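Local coordinates for protein activated BY transcription factor SSRB (PDB 2WNW) that is of unknown specific function but belongs to glycosyl hydrolase family 30, pairing a TIM-barrel domain with a beta-sandwich domain, at residues N411-R417 / L430-G436; F52-V58 / H122-I127; Q43-F48 / F321-S326; P143-P147 / W203-Y208. One frame throughout, in Å; residues are numbered along the deposited sequence.

Contact 1: N411-R417 / L430-G436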
# COMPACT_ATOMS: atom_id res chain seq x y z
N ASN A 411 2.32 16.02 -1.56
CA ASN A 411 3.49 15.98 -0.69
C ASN A 411 3.10 16.23 0.76
O ASN A 411 2.85 17.38 1.15
CB ASN A 411 4.52 17.03 -1.14
CG ASN A 411 5.69 17.15 -0.18
OD1 ASN A 411 6.00 16.20 0.54
ND2 ASN A 411 6.35 18.31 -0.17
N ARG A 412 3.05 15.17 1.57
CA ARG A 412 2.67 15.34 2.98
C ARG A 412 3.85 15.72 3.86
O ARG A 412 3.67 15.99 5.05
CB ARG A 412 2.00 14.07 3.52
CG ARG A 412 2.93 12.89 3.74
CD ARG A 412 2.20 11.70 4.36
NE ARG A 412 1.66 12.01 5.68
CZ ARG A 412 0.95 11.15 6.41
NH1 ARG A 412 0.70 9.93 5.95
NH2 ARG A 412 0.49 11.51 7.60
N ASP A 413 5.05 15.76 3.29
CA ASP A 413 6.25 16.12 4.05
C ASP A 413 6.13 17.59 4.44
O ASP A 413 5.36 18.34 3.83
CB ASP A 413 7.51 15.90 3.19
CG ASP A 413 8.76 15.66 4.03
OD1 ASP A 413 8.75 15.95 5.25
OD2 ASP A 413 9.77 15.18 3.46
N VAL A 414 6.90 18.00 5.44
CA VAL A 414 6.88 19.38 5.90
C VAL A 414 7.96 20.19 5.19
O VAL A 414 8.22 21.34 5.53
CB VAL A 414 7.13 19.46 7.42
CG1 VAL A 414 5.98 18.77 8.17
CG2 VAL A 414 8.46 18.81 7.76
N GLN A 415 8.60 19.56 4.20
CA GLN A 415 9.65 20.22 3.42
C GLN A 415 9.28 20.14 1.95
O GLN A 415 8.47 19.30 1.55
CB GLN A 415 10.99 19.50 3.57
CG GLN A 415 11.54 19.38 4.96
CD GLN A 415 12.84 18.62 4.95
OE1 GLN A 415 13.77 18.98 4.23
NE2 GLN A 415 12.93 17.55 5.74
N GLU A 416 9.88 21.01 1.16
CA GLU A 416 9.66 21.00 -0.27
C GLU A 416 10.26 19.68 -0.75
O GLU A 416 11.31 19.27 -0.25
CB GLU A 416 10.41 22.18 -0.91
CG GLU A 416 10.32 22.24 -2.41
CD GLU A 416 11.22 23.33 -2.98
OE1 GLU A 416 12.45 23.20 -2.87
OE2 GLU A 416 10.69 24.31 -3.54
N ARG A 417 9.60 19.00 -1.68
CA ARG A 417 10.11 17.73 -2.18
C ARG A 417 10.12 17.67 -3.70
O ARG A 417 9.35 18.36 -4.36
CB ARG A 417 9.28 16.56 -1.63
CG ARG A 417 9.37 16.37 -0.11
CD ARG A 417 10.80 16.07 0.33
NE ARG A 417 11.33 14.88 -0.34
CZ ARG A 417 11.09 13.63 0.05
NH1 ARG A 417 11.62 12.62 -0.63
NH2 ARG A 417 10.34 13.39 1.12
N LEU A 430 9.23 17.44 -11.15
CA LEU A 430 8.30 18.27 -10.40
C LEU A 430 8.84 18.60 -9.02
O LEU A 430 9.55 17.80 -8.41
CB LEU A 430 6.94 17.57 -10.26
CG LEU A 430 6.19 17.16 -11.52
CD1 LEU A 430 4.87 16.52 -11.12
CD2 LEU A 430 5.94 18.37 -12.41
N THR A 431 8.49 19.78 -8.53
CA THR A 431 8.89 20.21 -7.20
C THR A 431 7.62 20.65 -6.49
O THR A 431 6.91 21.53 -6.96
CB THR A 431 9.88 21.40 -7.25
OG1 THR A 431 11.11 20.98 -7.85
CG2 THR A 431 10.17 21.92 -5.85
N LEU A 432 7.33 20.03 -5.35
CA LEU A 432 6.14 20.38 -4.61
C LEU A 432 6.46 20.98 -3.25
O LEU A 432 7.32 20.48 -2.52
CB LEU A 432 5.23 19.15 -4.41
CG LEU A 432 4.54 18.58 -5.65
CD1 LEU A 432 5.54 17.76 -6.45
CD2 LEU A 432 3.36 17.69 -5.23
N PRO A 433 5.79 22.09 -2.90
CA PRO A 433 6.05 22.71 -1.61
C PRO A 433 5.43 21.82 -0.54
O PRO A 433 4.71 20.87 -0.86
CB PRO A 433 5.34 24.05 -1.73
CG PRO A 433 4.15 23.71 -2.58
CD PRO A 433 4.75 22.82 -3.65
N PRO A 434 5.70 22.10 0.74
CA PRO A 434 5.12 21.29 1.81
C PRO A 434 3.60 21.31 1.66
O PRO A 434 3.01 22.37 1.46
CB PRO A 434 5.58 22.00 3.08
CG PRO A 434 6.89 22.61 2.67
CD PRO A 434 6.57 23.16 1.30
N SER A 435 2.97 20.14 1.76
CA SER A 435 1.52 20.00 1.64
C SER A 435 1.00 20.31 0.24
O SER A 435 -0.21 20.31 0.01
CB SER A 435 0.79 20.88 2.67
OG SER A 435 1.03 20.42 3.99
N GLY A 436 1.90 20.55 -0.69
CA GLY A 436 1.46 20.85 -2.04
C GLY A 436 0.87 19.65 -2.74
O GLY A 436 1.16 18.50 -2.40
O HOH W 1 3.39 20.00 5.04

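Contact 2: F52-V58 / H122-I127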
# COMPACT_ATOMS: atom_id res chain seq x y z
N PHE A 52 -26.46 15.37 -1.09
CA PHE A 52 -27.60 16.26 -0.99
C PHE A 52 -28.32 15.84 0.28
O PHE A 52 -28.73 14.69 0.41
CB PHE A 52 -28.57 16.07 -2.17
CG PHE A 52 -27.97 16.32 -3.52
CD1 PHE A 52 -27.81 15.27 -4.43
CD2 PHE A 52 -27.62 17.60 -3.92
CE1 PHE A 52 -27.31 15.50 -5.71
CE2 PHE A 52 -27.11 17.84 -5.20
CZ PHE A 52 -26.96 16.79 -6.09
N THR A 53 -28.46 16.76 1.23
CA THR A 53 -29.17 16.47 2.48
C THR A 53 -30.19 17.59 2.66
O THR A 53 -30.09 18.63 2.01
CB THR A 53 -28.23 16.47 3.70
OG1 THR A 53 -27.56 17.73 3.78
CG2 THR A 53 -27.21 15.35 3.59
N GLU A 54 -31.16 17.39 3.55
CA GLU A 54 -32.14 18.44 3.79
C GLU A 54 -31.39 19.69 4.25
O GLU A 54 -31.75 20.81 3.88
CB GLU A 54 -33.15 18.02 4.86
CG GLU A 54 -33.95 19.20 5.41
CD GLU A 54 -35.23 18.78 6.11
OE1 GLU A 54 -36.26 18.64 5.43
OE2 GLU A 54 -35.19 18.60 7.35
N GLY A 55 -30.34 19.49 5.04
CA GLY A 55 -29.56 20.62 5.52
C GLY A 55 -28.97 21.41 4.36
O GLY A 55 -29.10 22.63 4.29
N ALA A 56 -28.30 20.71 3.45
CA ALA A 56 -27.70 21.36 2.29
C ALA A 56 -28.79 22.03 1.45
O ALA A 56 -28.59 23.12 0.92
CB ALA A 56 -26.93 20.34 1.45
N GLY A 57 -29.93 21.36 1.33
CA GLY A 57 -31.04 21.89 0.54
C GLY A 57 -31.60 23.18 1.11
O GLY A 57 -31.87 24.13 0.38
N VAL A 58 -31.80 23.21 2.43
CA VAL A 58 -32.33 24.39 3.10
C VAL A 58 -31.36 25.56 2.95
O VAL A 58 -31.77 26.70 2.75
CB VAL A 58 -32.60 24.10 4.60
CG1 VAL A 58 -32.81 25.39 5.36
CG2 VAL A 58 -33.83 23.21 4.73
N HIS A 122 -37.42 20.88 0.20
CA HIS A 122 -36.04 21.01 0.67
C HIS A 122 -34.93 20.31 -0.11
O HIS A 122 -33.80 20.79 -0.14
CB HIS A 122 -35.98 20.56 2.13
CG HIS A 122 -36.84 21.37 3.05
ND1 HIS A 122 -37.17 20.96 4.32
CD2 HIS A 122 -37.43 22.58 2.88
CE1 HIS A 122 -37.92 21.88 4.90
NE2 HIS A 122 -38.10 22.87 4.04
N LEU A 123 -35.24 19.17 -0.73
CA LEU A 123 -34.23 18.42 -1.46
C LEU A 123 -34.30 18.50 -2.98
O LEU A 123 -33.30 18.78 -3.64
CB LEU A 123 -34.27 16.95 -1.05
CG LEU A 123 -33.67 16.59 0.30
CD1 LEU A 123 -34.11 15.21 0.72
CD2 LEU A 123 -32.15 16.66 0.21
N ILE A 124 -35.49 18.26 -3.53
CA ILE A 124 -35.66 18.25 -4.97
C ILE A 124 -35.20 19.50 -5.72
O ILE A 124 -34.66 19.39 -6.82
CB ILE A 124 -37.13 17.89 -5.32
CG1 ILE A 124 -37.42 16.47 -4.81
CG2 ILE A 124 -37.36 17.96 -6.83
CD1 ILE A 124 -38.77 15.92 -5.19
N PRO A 125 -35.40 20.70 -5.15
CA PRO A 125 -34.95 21.90 -5.87
C PRO A 125 -33.43 21.88 -6.12
O PRO A 125 -32.96 22.14 -7.23
CB PRO A 125 -35.37 23.03 -4.95
CG PRO A 125 -36.64 22.50 -4.35
CD PRO A 125 -36.24 21.07 -4.00
N LEU A 126 -32.67 21.56 -5.08
CA LEU A 126 -31.21 21.50 -5.18
C LEU A 126 -30.80 20.42 -6.19
O LEU A 126 -30.02 20.68 -7.11
CB LEU A 126 -30.60 21.16 -3.82
CG LEU A 126 -29.19 21.66 -3.47
CD1 LEU A 126 -28.65 20.82 -2.32
CD2 LEU A 126 -28.26 21.58 -4.67
N ILE A 127 -31.32 19.21 -6.00
CA ILE A 127 -31.00 18.09 -6.88
C ILE A 127 -31.35 18.40 -8.34
O ILE A 127 -30.56 18.13 -9.24
CB ILE A 127 -31.74 16.81 -6.45
CG1 ILE A 127 -31.33 16.42 -5.03
CG2 ILE A 127 -31.42 15.67 -7.41
CD1 ILE A 127 -32.16 15.31 -4.44

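Contact 3: Q43-F48 / F321-S326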
# COMPACT_ATOMS: atom_id res chain seq x y z
N GLN A 43 -8.51 -1.16 -11.41
CA GLN A 43 -9.97 -1.07 -11.31
C GLN A 43 -10.59 0.15 -11.99
O GLN A 43 -9.95 1.18 -12.15
CB GLN A 43 -10.42 -1.11 -9.84
CG GLN A 43 -10.46 0.25 -9.15
CD GLN A 43 -9.10 0.70 -8.64
OE1 GLN A 43 -8.06 0.17 -9.02
NE2 GLN A 43 -9.11 1.71 -7.77
N GLN A 44 -11.87 0.01 -12.36
CA GLN A 44 -12.61 1.09 -13.00
C GLN A 44 -13.32 1.92 -11.94
O GLN A 44 -13.82 1.38 -10.95
CB GLN A 44 -13.63 0.53 -13.99
CG GLN A 44 -14.24 1.57 -14.91
CD GLN A 44 -15.03 0.94 -16.05
OE1 GLN A 44 -15.00 1.43 -17.18
NE2 GLN A 44 -15.75 -0.13 -15.76
N ILE A 45 -13.37 3.23 -12.14
CA ILE A 45 -14.03 4.11 -11.18
C ILE A 45 -15.28 4.73 -11.79
O ILE A 45 -15.33 4.97 -13.00
CB ILE A 45 -13.05 5.20 -10.67
CG1 ILE A 45 -12.67 6.17 -11.78
CG2 ILE A 45 -11.77 4.53 -10.15
CD1 ILE A 45 -13.56 7.40 -11.84
N ASP A 46 -16.29 4.97 -10.96
CA ASP A 46 -17.55 5.52 -11.43
C ASP A 46 -17.69 7.04 -11.37
O ASP A 46 -18.60 7.60 -11.99
CB ASP A 46 -18.71 4.88 -10.67
CG ASP A 46 -18.74 3.36 -10.83
OD1 ASP A 46 -18.24 2.88 -11.86
OD2 ASP A 46 -19.27 2.67 -9.94
N GLY A 47 -16.81 7.71 -10.64
CA GLY A 47 -16.89 9.16 -10.56
C GLY A 47 -16.60 9.78 -9.20
O GLY A 47 -16.07 9.13 -8.29
N PHE A 48 -16.95 11.06 -9.07
CA PHE A 48 -16.74 11.83 -7.84
C PHE A 48 -17.94 12.73 -7.59
O PHE A 48 -18.60 13.18 -8.53
CB PHE A 48 -15.50 12.73 -7.96
CG PHE A 48 -14.22 11.99 -8.23
CD1 PHE A 48 -13.96 11.48 -9.49
CD2 PHE A 48 -13.30 11.78 -7.21
CE1 PHE A 48 -12.78 10.77 -9.74
CE2 PHE A 48 -12.13 11.07 -7.44
CZ PHE A 48 -11.87 10.56 -8.71
N PHE A 321 -8.13 4.98 -3.76
CA PHE A 321 -8.00 4.63 -5.17
C PHE A 321 -6.80 3.74 -5.47
O PHE A 321 -6.88 2.87 -6.33
CB PHE A 321 -7.99 5.91 -6.01
CG PHE A 321 -9.34 6.56 -6.11
CD1 PHE A 321 -10.40 5.90 -6.74
CD2 PHE A 321 -9.58 7.81 -5.55
CE1 PHE A 321 -11.67 6.47 -6.81
CE2 PHE A 321 -10.85 8.39 -5.62
CZ PHE A 321 -11.90 7.72 -6.25
N LYS A 322 -5.69 3.93 -4.76
CA LYS A 322 -4.53 3.07 -4.99
C LYS A 322 -4.86 1.66 -4.53
O LYS A 322 -4.29 0.69 -5.01
CB LYS A 322 -3.32 3.57 -4.21
CG LYS A 322 -2.68 4.83 -4.77
CD LYS A 322 -1.21 4.59 -5.12
CE LYS A 322 -1.04 3.54 -6.19
NZ LYS A 322 0.40 3.29 -6.51
N SER A 323 -5.81 1.55 -3.60
CA SER A 323 -6.19 0.26 -3.04
C SER A 323 -7.37 -0.47 -3.68
O SER A 323 -7.72 -1.56 -3.24
CB SER A 323 -6.44 0.41 -1.54
OG SER A 323 -5.29 0.96 -0.92
N GLY A 324 -7.99 0.12 -4.70
CA GLY A 324 -9.09 -0.56 -5.37
C GLY A 324 -10.47 0.09 -5.32
O GLY A 324 -11.44 -0.51 -5.77
N CYS A 325 -10.54 1.32 -4.80
CA CYS A 325 -11.80 2.06 -4.68
C CYS A 325 -12.46 2.35 -6.03
O CYS A 325 -11.78 2.72 -6.99
CB CYS A 325 -11.54 3.37 -3.93
SG CYS A 325 -13.01 4.39 -3.67
N SER A 326 -13.78 2.22 -6.09
CA SER A 326 -14.52 2.44 -7.34
C SER A 326 -15.16 3.82 -7.49
O SER A 326 -15.74 4.12 -8.53
CB SER A 326 -15.61 1.37 -7.49
OG SER A 326 -16.59 1.49 -6.47
O HOH W 2 -5.89 -0.20 -7.36
O HOH W 3 -18.99 2.46 -7.34

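Contact 4: P143-P147 / W203-Y208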
# COMPACT_ATOMS: atom_id res chain seq x y z
N PRO A 143 -30.82 4.99 3.43
CA PRO A 143 -31.67 5.36 4.56
C PRO A 143 -30.84 5.42 5.84
O PRO A 143 -29.86 4.69 5.99
CB PRO A 143 -32.68 4.21 4.64
CG PRO A 143 -32.39 3.32 3.44
CD PRO A 143 -30.95 3.56 3.12
N TRP A 144 -31.23 6.30 6.76
CA TRP A 144 -30.56 6.40 8.05
C TRP A 144 -31.50 5.69 9.03
O TRP A 144 -31.06 5.15 10.05
CB TRP A 144 -30.37 7.87 8.44
CG TRP A 144 -29.00 8.43 8.13
CD1 TRP A 144 -28.07 8.85 9.03
CD2 TRP A 144 -28.43 8.65 6.83
NE1 TRP A 144 -26.96 9.33 8.38
CE2 TRP A 144 -27.15 9.22 7.03
CE3 TRP A 144 -28.86 8.42 5.52
CZ2 TRP A 144 -26.30 9.57 5.97
CZ3 TRP A 144 -28.02 8.77 4.45
CH2 TRP A 144 -26.75 9.34 4.69
N SER A 145 -32.79 5.68 8.73
CA SER A 145 -33.76 5.01 9.59
C SER A 145 -35.16 4.87 9.02
O SER A 145 -35.67 5.79 8.37
CB SER A 145 -33.87 5.72 10.95
OG SER A 145 -34.89 5.13 11.75
N PRO A 146 -35.81 3.71 9.24
CA PRO A 146 -37.17 3.48 8.77
C PRO A 146 -38.06 4.33 9.67
O PRO A 146 -37.58 4.90 10.65
CB PRO A 146 -37.38 1.98 9.02
CG PRO A 146 -35.99 1.41 8.95
CD PRO A 146 -35.19 2.46 9.71
N PRO A 147 -39.37 4.43 9.36
CA PRO A 147 -40.26 5.23 10.21
C PRO A 147 -40.22 4.68 11.64
O PRO A 147 -39.99 3.48 11.83
CB PRO A 147 -41.63 5.03 9.56
CG PRO A 147 -41.28 4.78 8.11
CD PRO A 147 -40.09 3.86 8.22
N TRP A 203 -28.79 10.30 16.70
CA TRP A 203 -29.62 10.77 15.60
C TRP A 203 -30.15 9.57 14.82
O TRP A 203 -30.04 8.44 15.29
CB TRP A 203 -28.82 11.71 14.69
CG TRP A 203 -27.52 11.14 14.18
CD1 TRP A 203 -27.35 10.21 13.20
CD2 TRP A 203 -26.20 11.51 14.62
NE1 TRP A 203 -26.00 9.98 13.00
CE2 TRP A 203 -25.28 10.77 13.85
CE3 TRP A 203 -25.71 12.41 15.58
CZ2 TRP A 203 -23.89 10.88 14.02
CZ3 TRP A 203 -24.33 12.52 15.75
CH2 TRP A 203 -23.44 11.76 14.97
N ASP A 204 -30.73 9.81 13.65
CA ASP A 204 -31.31 8.75 12.83
C ASP A 204 -30.35 7.58 12.60
O ASP A 204 -29.27 7.75 12.03
CB ASP A 204 -31.75 9.33 11.49
CG ASP A 204 -32.61 10.56 11.65
OD1 ASP A 204 -33.85 10.45 11.51
OD2 ASP A 204 -32.05 11.64 11.94
N SER A 205 -30.76 6.40 13.04
CA SER A 205 -29.95 5.20 12.90
C SER A 205 -30.81 3.95 13.04
O SER A 205 -31.91 4.00 13.59
CB SER A 205 -28.83 5.20 13.95
OG SER A 205 -29.35 5.46 15.24
N CYS A 206 -30.31 2.82 12.55
CA CYS A 206 -31.04 1.56 12.62
C CYS A 206 -30.04 0.42 12.46
O CYS A 206 -29.19 0.46 11.57
CB CYS A 206 -32.09 1.51 11.51
SG CYS A 206 -33.21 0.09 11.58
N LEU A 207 -30.15 -0.60 13.31
CA LEU A 207 -29.23 -1.73 13.27
C LEU A 207 -29.73 -2.93 12.49
O LEU A 207 -30.91 -3.27 12.53
CB LEU A 207 -28.90 -2.19 14.69
CG LEU A 207 -28.33 -1.17 15.67
CD1 LEU A 207 -28.21 -1.83 17.04
CD2 LEU A 207 -26.98 -0.66 15.19
N TYR A 208 -28.81 -3.57 11.77
CA TYR A 208 -29.09 -4.78 11.00
C TYR A 208 -27.87 -5.68 11.16
O TYR A 208 -26.74 -5.20 11.14
CB TYR A 208 -29.20 -4.49 9.50
CG TYR A 208 -30.42 -3.76 9.02
CD1 TYR A 208 -31.47 -4.44 8.40
CD2 TYR A 208 -30.49 -2.37 9.08
CE1 TYR A 208 -32.56 -3.75 7.85
CE2 TYR A 208 -31.56 -1.67 8.53
CZ TYR A 208 -32.58 -2.37 7.91
OH TYR A 208 -33.62 -1.66 7.34

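Contact 1: N411-R417 / L430-G436
Leu430 to Leu432 end a strand that runs antiparallel to the start of strand 417-423. Thr431 meets the other segment without a classical hydrogen bond: its CG2 lies 3.4 Å from Glu416 CD, and its CA makes a CA-H...O contact with Arg417 O (3.4 Å). Leu432 forms the one regular bridge, a hydrogen-bonded pair with Arg417: Arg417 N to Leu432 O and Leu432 N to Arg417 O are both 2.8 Å, with angles of 164° and 165°. Beyond it the ladder gives way to a side chain. Asn411 ND2 donates to Pro433 O at 3.1 Å and to Gln415 O at 2.9 Å, with a weak bond to Leu432 O at 3.3 Å, while Asn411 OD1 accepts from Asp413 N at 2.9 Å in an Asx turn. Pro434 packs its CG 3.4 Å from Val414 O. Ser435 N gives Asn411 O a weak bond (2.8 Å, 120°), and a water joins Ser435 OG to Asp413 O. Gly436 closes a type II turn begun at Pro433, its N 2.8 Å from Pro433 O, and its O accepts from Asn411 N at 2.9 Å and 171°. A buried asparagine thus ties together two strand-connecting loops of the beta-sandwich domain, 405-411 to 417-423 and 426-432 to 437-442.

Contact 2: F52-V58 / H122-I127
Within the TIM barrel, the segment that follows the first barrel strand, 48-51, and enters helix 54-61 packs against the junction where helix 117-122 ends and helix 124-133 begins, ahead of the third barrel strand, 138-143. Apolar contacts make up one end. The Phe52 ring takes Ile127 CG1 over one face in a CH-pi contact (3.9 Å to the centroid, 20° off the normal), and Leu126 CD1 lies at its edge, 3.7 Å from Phe52 CD2. Leu126 CD1 also reaches Ala56 CB at 4.2 Å, while Leu123 CD2 sits 3.3 Å from the backbone C of Thr53. Phe71 and Leu72 of helix 65-76 pack against Leu126 as well. Backbone contact depends on Gly57: its CA comes 3.0 Å from His122 O in a CA-H...O contact, and an ideal CB there would lie only 1.7 Å from that oxygen. Capping is internal to the first segment, Thr53 OG1 accepting from Ala56 N at 3.1 Å as N-cap; the same hydroxyl bonds to Asn332. The polar end centres on His122, whose ring carries Val58 CG2 over one face. Glu54 also salt-bridges Arg118, and its OE1 accepts from His122 ND1 at 2.7 Å with a nearly linear angle of 176°.

Contact 3: Q43-F48 / F321-S326
Gln43 lays its side chain over the C-terminal end of helix 305-322, where Gly324, with a phi of 118°, forms a Schellman motif. From there the chain enters the last strand of the TIM barrel, 327-330, while 43-48 leads from the mixed sheet into the first, 48-51. Gln43 NE2 donates both to Phe321 O (2.9 Å, 166°) and to Cys325 O (3.0 Å, 173°), so one amide group spans the turn. Beside this amide, Phe321 presents CE1 to Ile45 CG2 at 3.9 Å and CE2 to Phe48 CE2 at 3.5 Å; the two phenyl rings meet obliquely, with centroids 5.3 Å apart and planes at 46°. Phe398 packs edge-to-face with Phe321. Just before the two barrel strands begin, the backbones meet directly: Ile45 and Ser326 have CA atoms 4.2 Å apart, and Asp46 N donates to Ser326 O at 2.6 Å. Asp46 OD2 salt-bridges Lys289 and Lys138, and a water held 2.6 Å from Asp46 OD2 also lies 2.7 Å from Ser326 OG.

Contact 4: P143-P147 / W203-Y208
This is a buried packing contact between two loops of the TIM barrel, the one after strand 138-143 and the one after strand 190-192, on the side where the C-terminal ends of the barrel strands open. The touching parts run 71° apart and meet most closely at Trp144 and Ser205, whose CA atoms are 5.0 Å apart. The indole of Trp144 turns its edge to the other loop, with CD1 3.4 Å from Asp204 O and 4.4 Å from Trp203 CD1. The backbone carbonyl of Trp144 approaches the same loop: Trp144 O is 3.1 Å from Ser205 CA, and its 3.3 Å approach to Ser205 N has too poor an angle for a hydrogen bond. Further along, Pro146 CD touches Cys206 SG at 3.6 Å, and Pro146 CG stands 4.2 Å from Tyr208 OH. Several polar groups find partners outside the two loops: Gln194 bonds to Trp144 O, and Asp204 to Ser92 and His343. Trp144 NE1 holds a bound glycerol, probably from crystallisation, which is consistent with a pocket beside this indole. The direct contact is thus van der Waals packing, and a polar link between the loops runs through Lys151, bonded to Ser145 OG and Ser205 O.

Contacts 2, 3 and 4 are largely buried, whereas contact 1 is partly buried and includes exposed loop residues; its centre lies 26 Å from the centre of the chain. Contacts 2 and 4 belong to the barrel, with nearest atoms about 6 Å apart. Contact 3 sets the lead-in to the first barrel strand, coming from the mixed sheet, against the helix end that leads into the last; contact 1 reaches the same sheet, about 12 Å away at the nearest atoms. Contacts 2 and 3 adjoin in sequence around strand 48-51, yet their centres are 27 Å apart. The chemistry differs from place to place: contact 1 rests on backbone and asparagine hydrogen bonds, contact 3 mixes hydrogen bonds with aromatic packing, contact 2 is apolar with one His-carboxylate bond, and contact 4 has no direct hydrogen bond.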